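Local coordinates for outer membrane protein YopM (PDB 1JL5), which is a type III-secreted leucine-rich repeat effector that probably alters host cell physiology and promotes survival of the plague bacterium in host tissues, at residues Leu339-Ala350 against Leu359-Arg370. Numbering follows the deposited sequence.
Sequences LERLIASFNHLA and LKQLHVEYNPLR
Asn367 turns its carboxamide toward the backbone carbonyl of Ala344. Its ND2 donates to Ala344 O at 2.6 Å. Asn347 ND2 reaches the same oxygen from the other face of the carbonyl plane. The two ND2 atoms lie out of the plane on opposite sides, off the lone pairs. Asn367 ND2 also donates to Val364 O, within its own turn, so both ND2 hydrogens are used, which limits rotation of the amide. This is the asparagine ladder of a leucine-rich repeat solenoid, where each repeat is one turn stacked on the last. Asn347 ND2 continues it by donating to Val324 O of the preceding turn. Strands 341-343 and 361-363 run parallel, with Arg341, Leu342 and Ile343 paired to Gln361, Leu362 and His363, their axes 4.6 Å apart. Leu342 and Leu362 run alongside each other into the core, with CD2 of Leu342 3.6 Å from CD1 of Leu362. On the opposite sheet face, Gln361 keeps CG anti to its backbone N (chi1 -180°), which carries the amide across to Arg341. OE1 lies over one face of the guanidinium, and the two planes are 85° apart. The angle is too poor for a hydrogen bond; Arg341 NH1 makes a salt bridge to Glu321, and Gln361 NE2 hydrogen-bonds Asp381. Phe346 and Tyr366 project together, rings near parallel (17°) but slid apart, barely overlapping. CG of Pro368 sits over a face of the His348 ring, while His348 NE2 hydrogen-bonds Ser206 OG of the second subunit.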
ATOM      1  N   LEU A 339       8.760  24.444   7.345  1.00 26.08           N
ATOM      2  CA  LEU A 339       8.038  23.256   6.904  1.00 26.01           C
ATOM      3  C   LEU A 339       8.905  22.330   6.067  1.00 26.38           C
ATOM      4  O   LEU A 339       9.398  22.707   5.008  1.00 26.51           O
ATOM      5  CB  LEU A 339       6.804  23.643   6.094  1.00 25.37           C
ATOM      6  CG  LEU A 339       5.806  22.491   5.943  1.00 25.00           C
ATOM      7  CD1 LEU A 339       5.291  22.105   7.327  1.00 24.79           C
ATOM      8  CD2 LEU A 339       4.657  22.903   5.041  1.00 23.76           C
ATOM      9  N   GLU A 340       9.081  21.109   6.542  1.00 26.04           N
ATOM     10  CA  GLU A 340       9.877  20.136   5.820  1.00 28.43           C
ATOM     11  C   GLU A 340       9.004  19.089   5.167  1.00 27.20           C
ATOM     12  O   GLU A 340       9.339  18.546   4.121  1.00 26.71           O
ATOM     13  CB  GLU A 340      10.826  19.449   6.766  1.00 32.00           C
ATOM     14  CG  GLU A 340      11.948  20.304   7.199  1.00 39.77           C
ATOM     15  CD  GLU A 340      12.753  19.615   8.255  1.00 44.02           C
ATOM     16  OE1 GLU A 340      13.340  18.535   7.963  1.00 45.63           O
ATOM     17  OE2 GLU A 340      12.790  20.149   9.381  1.00 48.68           O
ATOM     18  N   ARG A 341       7.872  18.808   5.790  1.00 26.05           N
ATOM     19  CA  ARG A 341       6.971  17.812   5.258  1.00 24.96           C
ATOM     20  C   ARG A 341       5.582  18.386   5.105  1.00 24.05           C
ATOM     21  O   ARG A 341       4.964  18.828   6.073  1.00 23.43           O
ATOM     22  CB  ARG A 341       6.934  16.600   6.181  1.00 26.86           C
ATOM     23  CG  ARG A 341       8.225  15.803   6.216  1.00 30.80           C
ATOM     24  CD  ARG A 341       8.345  15.021   7.513  1.00 36.21           C
ATOM     25  NE  ARG A 341       8.616  13.603   7.303  1.00 43.94           N
ATOM     26  CZ  ARG A 341       7.695  12.697   6.971  1.00 49.07           C
ATOM     27  NH1 ARG A 341       6.421  13.054   6.805  1.00 47.18           N
ATOM     28  NH2 ARG A 341       8.047  11.426   6.814  1.00 49.95           N
ATOM     29  N   LEU A 342       5.105  18.409   3.873  1.00 22.89           N
ATOM     30  CA  LEU A 342       3.774  18.892   3.613  1.00 22.33           C
ATOM     31  C   LEU A 342       2.976  17.766   2.988  1.00 23.68           C
ATOM     32  O   LEU A 342       3.245  17.341   1.861  1.00 23.52           O
ATOM     33  CB  LEU A 342       3.785  20.095   2.669  1.00 21.11           C
ATOM     34  CG  LEU A 342       2.370  20.557   2.295  1.00 20.83           C
ATOM     35  CD1 LEU A 342       1.561  20.827   3.555  1.00 20.54           C
ATOM     36  CD2 LEU A 342       2.437  21.804   1.429  1.00 21.51           C
ATOM     37  N   ILE A 343       2.019  17.254   3.745  1.00 22.63           N
ATOM     38  CA  ILE A 343       1.148  16.213   3.238  1.00 21.67           C
ATOM     39  C   ILE A 343      -0.211  16.873   3.237  1.00 18.94           C
ATOM     40  O   ILE A 343      -0.806  17.077   4.288  1.00 20.39           O
ATOM     41  CB  ILE A 343       1.114  14.974   4.146  1.00 22.13           C
ATOM     42  CG1 ILE A 343       2.519  14.385   4.300  1.00 21.88           C
ATOM     43  CG2 ILE A 343       0.194  13.921   3.537  1.00 20.44           C
ATOM     44  CD1 ILE A 343       3.390  15.130   5.274  1.00 30.54           C
ATOM     45  N   ALA A 344      -0.680  17.243   2.053  1.00 19.20           N
ATOM     46  CA  ALA A 344      -1.962  17.905   1.910  1.00 20.84           C
ATOM     47  C   ALA A 344      -2.726  17.215   0.791  1.00 21.94           C
ATOM     48  O   ALA A 344      -3.597  17.798   0.143  1.00 21.70           O
ATOM     49  CB  ALA A 344      -1.757  19.373   1.590  1.00 21.64           C
ATOM     50  N   SER A 345      -2.375  15.959   0.571  1.00 22.39           N
ATOM     51  CA  SER A 345      -3.022  15.155  -0.444  1.00 22.74           C
ATOM     52  C   SER A 345      -4.485  14.961  -0.073  1.00 21.17           C
ATOM     53  O   SER A 345      -4.877  15.150   1.081  1.00 21.44           O
ATOM     54  CB  SER A 345      -2.337  13.800  -0.515  1.00 21.18           C
ATOM     55  OG  SER A 345      -2.304  13.241   0.781  1.00 26.77           O
ATOM     56  N   PHE A 346      -5.290  14.585  -1.057  1.00 21.72           N
ATOM     57  CA  PHE A 346      -6.707  14.346  -0.834  1.00 20.69           C
ATOM     58  C   PHE A 346      -7.403  15.538  -0.215  1.00 22.00           C
ATOM     59  O   PHE A 346      -8.044  15.451   0.832  1.00 22.04           O
ATOM     60  CB  PHE A 346      -6.883  13.117   0.041  1.00 20.10           C
ATOM     61  CG  PHE A 346      -6.374  11.872  -0.591  1.00 22.97           C
ATOM     62  CD1 PHE A 346      -7.047  11.306  -1.672  1.00 23.98           C
ATOM     63  CD2 PHE A 346      -5.215  11.261  -0.122  1.00 23.47           C
ATOM     64  CE1 PHE A 346      -6.573  10.148  -2.274  1.00 24.20           C
ATOM     65  CE2 PHE A 346      -4.734  10.104  -0.718  1.00 24.50           C
ATOM     66  CZ  PHE A 346      -5.415   9.546  -1.796  1.00 24.00           C
ATOM     67  N   ASN A 347      -7.247  16.669  -0.875  1.00 22.04           N
ATOM     68  CA  ASN A 347      -7.886  17.885  -0.440  1.00 21.87           C
ATOM     69  C   ASN A 347      -8.414  18.509  -1.696  1.00 21.09           C
ATOM     70  O   ASN A 347      -8.367  17.894  -2.753  1.00 21.89           O
ATOM     71  CB  ASN A 347      -6.889  18.798   0.255  1.00 19.90           C
ATOM     72  CG  ASN A 347      -6.781  18.493   1.720  1.00 18.67           C
ATOM     73  OD1 ASN A 347      -7.702  18.772   2.482  1.00 16.97           O
ATOM     74  ND2 ASN A 347      -5.672  17.895   2.123  1.00 16.35           N
ATOM     75  N   HIS A 348      -8.919  19.724  -1.584  1.00 22.53           N
ATOM     76  CA  HIS A 348      -9.462  20.398  -2.737  1.00 23.10           C
ATOM     77  C   HIS A 348      -8.589  21.585  -3.091  1.00 23.82           C
ATOM     78  O   HIS A 348      -9.083  22.669  -3.390  1.00 24.25           O
ATOM     79  CB  HIS A 348     -10.872  20.874  -2.444  1.00 23.13           C
ATOM     80  CG  HIS A 348     -11.748  20.870  -3.647  1.00 25.42           C
ATOM     81  ND1 HIS A 348     -12.434  19.748  -4.054  1.00 26.65           N
ATOM     82  CD2 HIS A 348     -11.993  21.822  -4.576  1.00 25.99           C
ATOM     83  CE1 HIS A 348     -13.063  20.008  -5.183  1.00 25.96           C
ATOM     84  NE2 HIS A 348     -12.812  21.260  -5.522  1.00 26.91           N
ATOM     85  N   LEU A 349      -7.283  21.373  -3.050  1.00 24.47           N
ATOM     86  CA  LEU A 349      -6.343  22.436  -3.356  1.00 26.55           C
ATOM     87  C   LEU A 349      -6.231  22.686  -4.847  1.00 26.43           C
ATOM     88  O   LEU A 349      -5.995  21.766  -5.624  1.00 28.35           O
ATOM     89  CB  LEU A 349      -4.963  22.090  -2.805  1.00 24.14           C
ATOM     90  CG  LEU A 349      -4.923  21.798  -1.309  1.00 24.47           C
ATOM     91  CD1 LEU A 349      -3.494  21.495  -0.908  1.00 23.16           C
ATOM     92  CD2 LEU A 349      -5.487  22.985  -0.528  1.00 21.21           C
ATOM     93  N   ALA A 350      -6.423  23.938  -5.238  1.00 29.75           N
ATOM     94  CA  ALA A 350      -6.290  24.333  -6.633  1.00 33.43           C
ATOM     95  C   ALA A 350      -4.812  24.664  -6.768  1.00 35.18           C
ATOM     96  O   ALA A 350      -4.210  24.504  -7.831  1.00 37.74           O
ATOM     97  CB  ALA A 350      -7.127  25.570  -6.915  1.00 31.47           C
ATOM     98  N   LEU A 359      11.689  22.450   2.368  1.00 25.66           N
ATOM     99  CA  LEU A 359      10.685  21.397   2.281  1.00 24.29           C
ATOM    100  C   LEU A 359      11.344  20.137   1.752  1.00 24.40           C
ATOM    101  O   LEU A 359      11.952  20.143   0.686  1.00 23.50           O
ATOM    102  CB  LEU A 359       9.541  21.805   1.356  1.00 22.74           C
ATOM    103  CG  LEU A 359       8.343  20.847   1.409  1.00 24.13           C
ATOM    104  CD1 LEU A 359       7.695  20.917   2.798  1.00 20.21           C
ATOM    105  CD2 LEU A 359       7.341  21.209   0.325  1.00 20.49           C
ATOM    106  N   LYS A 360      11.228  19.059   2.511  1.00 24.49           N
ATOM    107  CA  LYS A 360      11.820  17.794   2.119  1.00 26.86           C
ATOM    108  C   LYS A 360      10.782  16.901   1.487  1.00 27.09           C
ATOM    109  O   LYS A 360      11.068  16.118   0.585  1.00 26.68           O
ATOM    110  CB  LYS A 360      12.394  17.082   3.337  1.00 26.39           C
ATOM    111  CG  LYS A 360      13.473  17.864   4.044  1.00 31.40           C
ATOM    112  CD  LYS A 360      14.620  18.194   3.102  1.00 34.70           C
ATOM    113  CE  LYS A 360      15.734  18.931   3.836  1.00 37.08           C
ATOM    114  NZ  LYS A 360      15.231  20.151   4.527  1.00 37.85           N
ATOM    115  N   GLN A 361       9.560  17.027   1.973  1.00 27.72           N
ATOM    116  CA  GLN A 361       8.495  16.188   1.487  1.00 27.32           C
ATOM    117  C   GLN A 361       7.250  16.952   1.114  1.00 26.18           C
ATOM    118  O   GLN A 361       6.744  17.772   1.876  1.00 25.99           O
ATOM    119  CB  GLN A 361       8.171  15.146   2.546  1.00 27.97           C
ATOM    120  CG  GLN A 361       7.076  14.190   2.170  1.00 29.02           C
ATOM    121  CD  GLN A 361       6.783  13.256   3.303  1.00 29.10           C
ATOM    122  OE1 GLN A 361       6.448  13.692   4.399  1.00 31.03           O
ATOM    123  NE2 GLN A 361       6.921  11.960   3.058  1.00 31.23           N
ATOM    124  N   LEU A 362       6.771  16.676  -0.088  1.00 24.59           N
ATOM    125  CA  LEU A 362       5.572  17.298  -0.580  1.00 23.94           C
ATOM    126  C   LEU A 362       4.665  16.214  -1.124  1.00 24.76           C
ATOM    127  O   LEU A 362       4.922  15.658  -2.185  1.00 25.28           O
ATOM    128  CB  LEU A 362       5.884  18.290  -1.695  1.00 24.00           C
ATOM    129  CG  LEU A 362       4.610  18.947  -2.218  1.00 23.12           C
ATOM    130  CD1 LEU A 362       3.983  19.772  -1.106  1.00 23.15           C
ATOM    131  CD2 LEU A 362       4.920  19.808  -3.426  1.00 26.45           C
ATOM    132  N   HIS A 363       3.622  15.895  -0.375  1.00 24.38           N
ATOM    133  CA  HIS A 363       2.647  14.909  -0.816  1.00 23.59           C
ATOM    134  C   HIS A 363       1.352  15.672  -0.912  1.00 23.60           C
ATOM    135  O   HIS A 363       0.681  15.896   0.089  1.00 23.90           O
ATOM    136  CB  HIS A 363       2.520  13.773   0.192  1.00 21.96           C
ATOM    137  CG  HIS A 363       3.700  12.853   0.205  1.00 21.77           C
ATOM    138  ND1 HIS A 363       3.780  11.754   1.032  1.00 23.37           N
ATOM    139  CD2 HIS A 363       4.851  12.875  -0.506  1.00 21.44           C
ATOM    140  CE1 HIS A 363       4.931  11.138   0.829  1.00 22.87           C
ATOM    141  NE2 HIS A 363       5.598  11.799  -0.099  1.00 22.02           N
ATOM    142  N   VAL A 364       1.029  16.105  -2.122  1.00 25.60           N
ATOM    143  CA  VAL A 364      -0.185  16.866  -2.359  1.00 28.65           C
ATOM    144  C   VAL A 364      -0.982  16.143  -3.428  1.00 28.97           C
ATOM    145  O   VAL A 364      -1.761  16.731  -4.179  1.00 31.06           O
ATOM    146  CB  VAL A 364       0.152  18.296  -2.795  1.00 30.01           C
ATOM    147  CG1 VAL A 364      -1.119  19.072  -3.084  1.00 35.76           C
ATOM    148  CG2 VAL A 364       0.922  18.984  -1.679  1.00 32.15           C
ATOM    149  N   GLU A 365      -0.760  14.840  -3.466  1.00 27.04           N
ATOM    150  CA  GLU A 365      -1.428  13.933  -4.382  1.00 28.12           C
ATOM    151  C   GLU A 365      -2.940  14.095  -4.248  1.00 27.25           C
ATOM    152  O   GLU A 365      -3.457  14.333  -3.159  1.00 24.34           O
ATOM    153  CB  GLU A 365      -1.031  12.500  -4.013  1.00 30.43           C
ATOM    154  CG  GLU A 365      -0.192  12.458  -2.724  1.00 36.32           C
ATOM    155  CD  GLU A 365       0.043  11.063  -2.193  1.00 41.09           C
ATOM    156  OE1 GLU A 365       0.483  10.188  -2.975  1.00 45.26           O
ATOM    157  OE2 GLU A 365      -0.202  10.845  -0.988  1.00 42.24           O
ATOM    158  N   TYR A 366      -3.644  13.984  -5.365  1.00 27.35           N
ATOM    159  CA  TYR A 366      -5.094  14.067  -5.356  1.00 28.01           C
ATOM    160  C   TYR A 366      -5.649  15.361  -4.802  1.00 27.77           C
ATOM    161  O   TYR A 366      -6.295  15.402  -3.754  1.00 28.25           O
ATOM    162  CB  TYR A 366      -5.653  12.873  -4.593  1.00 29.18           C
ATOM    163  CG  TYR A 366      -5.127  11.578  -5.160  1.00 32.01           C
ATOM    164  CD1 TYR A 366      -5.527  11.139  -6.420  1.00 33.39           C
ATOM    165  CD2 TYR A 366      -4.194  10.819  -4.463  1.00 32.00           C
ATOM    166  CE1 TYR A 366      -5.013   9.976  -6.972  1.00 35.25           C
ATOM    167  CE2 TYR A 366      -3.672   9.649  -5.007  1.00 35.77           C
ATOM    168  CZ  TYR A 366      -4.088   9.234  -6.263  1.00 37.20           C
ATOM    169  OH  TYR A 366      -3.588   8.073  -6.806  1.00 42.02           O
ATOM    170  N   ASN A 367      -5.366  16.421  -5.535  1.00 27.17           N
ATOM    171  CA  ASN A 367      -5.839  17.750  -5.231  1.00 26.10           C
ATOM    172  C   ASN A 367      -6.100  18.283  -6.623  1.00 27.33           C
ATOM    173  O   ASN A 367      -5.347  17.984  -7.552  1.00 28.42           O
ATOM    174  CB  ASN A 367      -4.752  18.572  -4.540  1.00 23.77           C
ATOM    175  CG  ASN A 367      -4.819  18.471  -3.036  1.00 22.67           C
ATOM    176  OD1 ASN A 367      -5.720  19.023  -2.411  1.00 22.25           O
ATOM    177  ND2 ASN A 367      -3.871  17.762  -2.445  1.00 21.63           N
ATOM    178  N   PRO A 368      -7.192  19.034  -6.803  1.00 27.43           N
ATOM    179  CA  PRO A 368      -7.490  19.581  -8.127  1.00 28.69           C
ATOM    180  C   PRO A 368      -6.526  20.725  -8.405  1.00 29.81           C
ATOM    181  O   PRO A 368      -6.935  21.847  -8.674  1.00 31.34           O
ATOM    182  CB  PRO A 368      -8.927  20.052  -7.980  1.00 26.73           C
ATOM    183  CG  PRO A 368      -8.973  20.503  -6.561  1.00 25.81           C
ATOM    184  CD  PRO A 368      -8.253  19.382  -5.843  1.00 27.45           C
ATOM    185  N   LEU A 369      -5.239  20.422  -8.302  1.00 32.62           N
ATOM    186  CA  LEU A 369      -4.189  21.398  -8.533  1.00 36.22           C
ATOM    187  C   LEU A 369      -4.220  21.883  -9.974  1.00 38.32           C
ATOM    188  O   LEU A 369      -4.120  21.086 -10.905  1.00 39.29           O
ATOM    189  CB  LEU A 369      -2.827  20.764  -8.232  1.00 36.04           C
ATOM    190  CG  LEU A 369      -2.131  21.084  -6.905  1.00 36.36           C
ATOM    191  CD1 LEU A 369      -3.121  21.171  -5.768  1.00 34.89           C
ATOM    192  CD2 LEU A 369      -1.082  20.022  -6.642  1.00 36.50           C
ATOM    193  N   ARG A 370      -4.370  23.188 -10.152  1.00 41.32           N
ATOM    194  CA  ARG A 370      -4.385  23.769 -11.486  1.00 45.52           C
ATOM    195  C   ARG A 370      -2.979  23.625 -12.057  1.00 46.38           C
ATOM    196  O   ARG A 370      -2.778  23.620 -13.271  1.00 47.44           O
ATOM    197  CB  ARG A 370      -4.779  25.244 -11.402  1.00 46.68           C
ATOM    198  CG  ARG A 370      -6.104  25.442 -10.692  1.00 51.54           C
ATOM    199  CD  ARG A 370      -6.481  26.903 -10.519  1.00 54.77           C
ATOM    200  NE  ARG A 370      -7.726  27.026  -9.761  1.00 58.73           N
ATOM    201  CZ  ARG A 370      -8.886  26.491 -10.136  1.00 60.37           C
ATOM    202  NH1 ARG A 370      -8.962  25.798 -11.264  1.00 61.78           N
ATOM    203  NH2 ARG A 370      -9.967  26.636  -9.379  1.00 61.05           N
TER
HETATM  204  O   HOH W   1      -1.106  10.981   1.512  1.00 50.87           O
HETATM  205  O   HOH W   2      -9.121  15.691  -4.114  1.00 35.41           O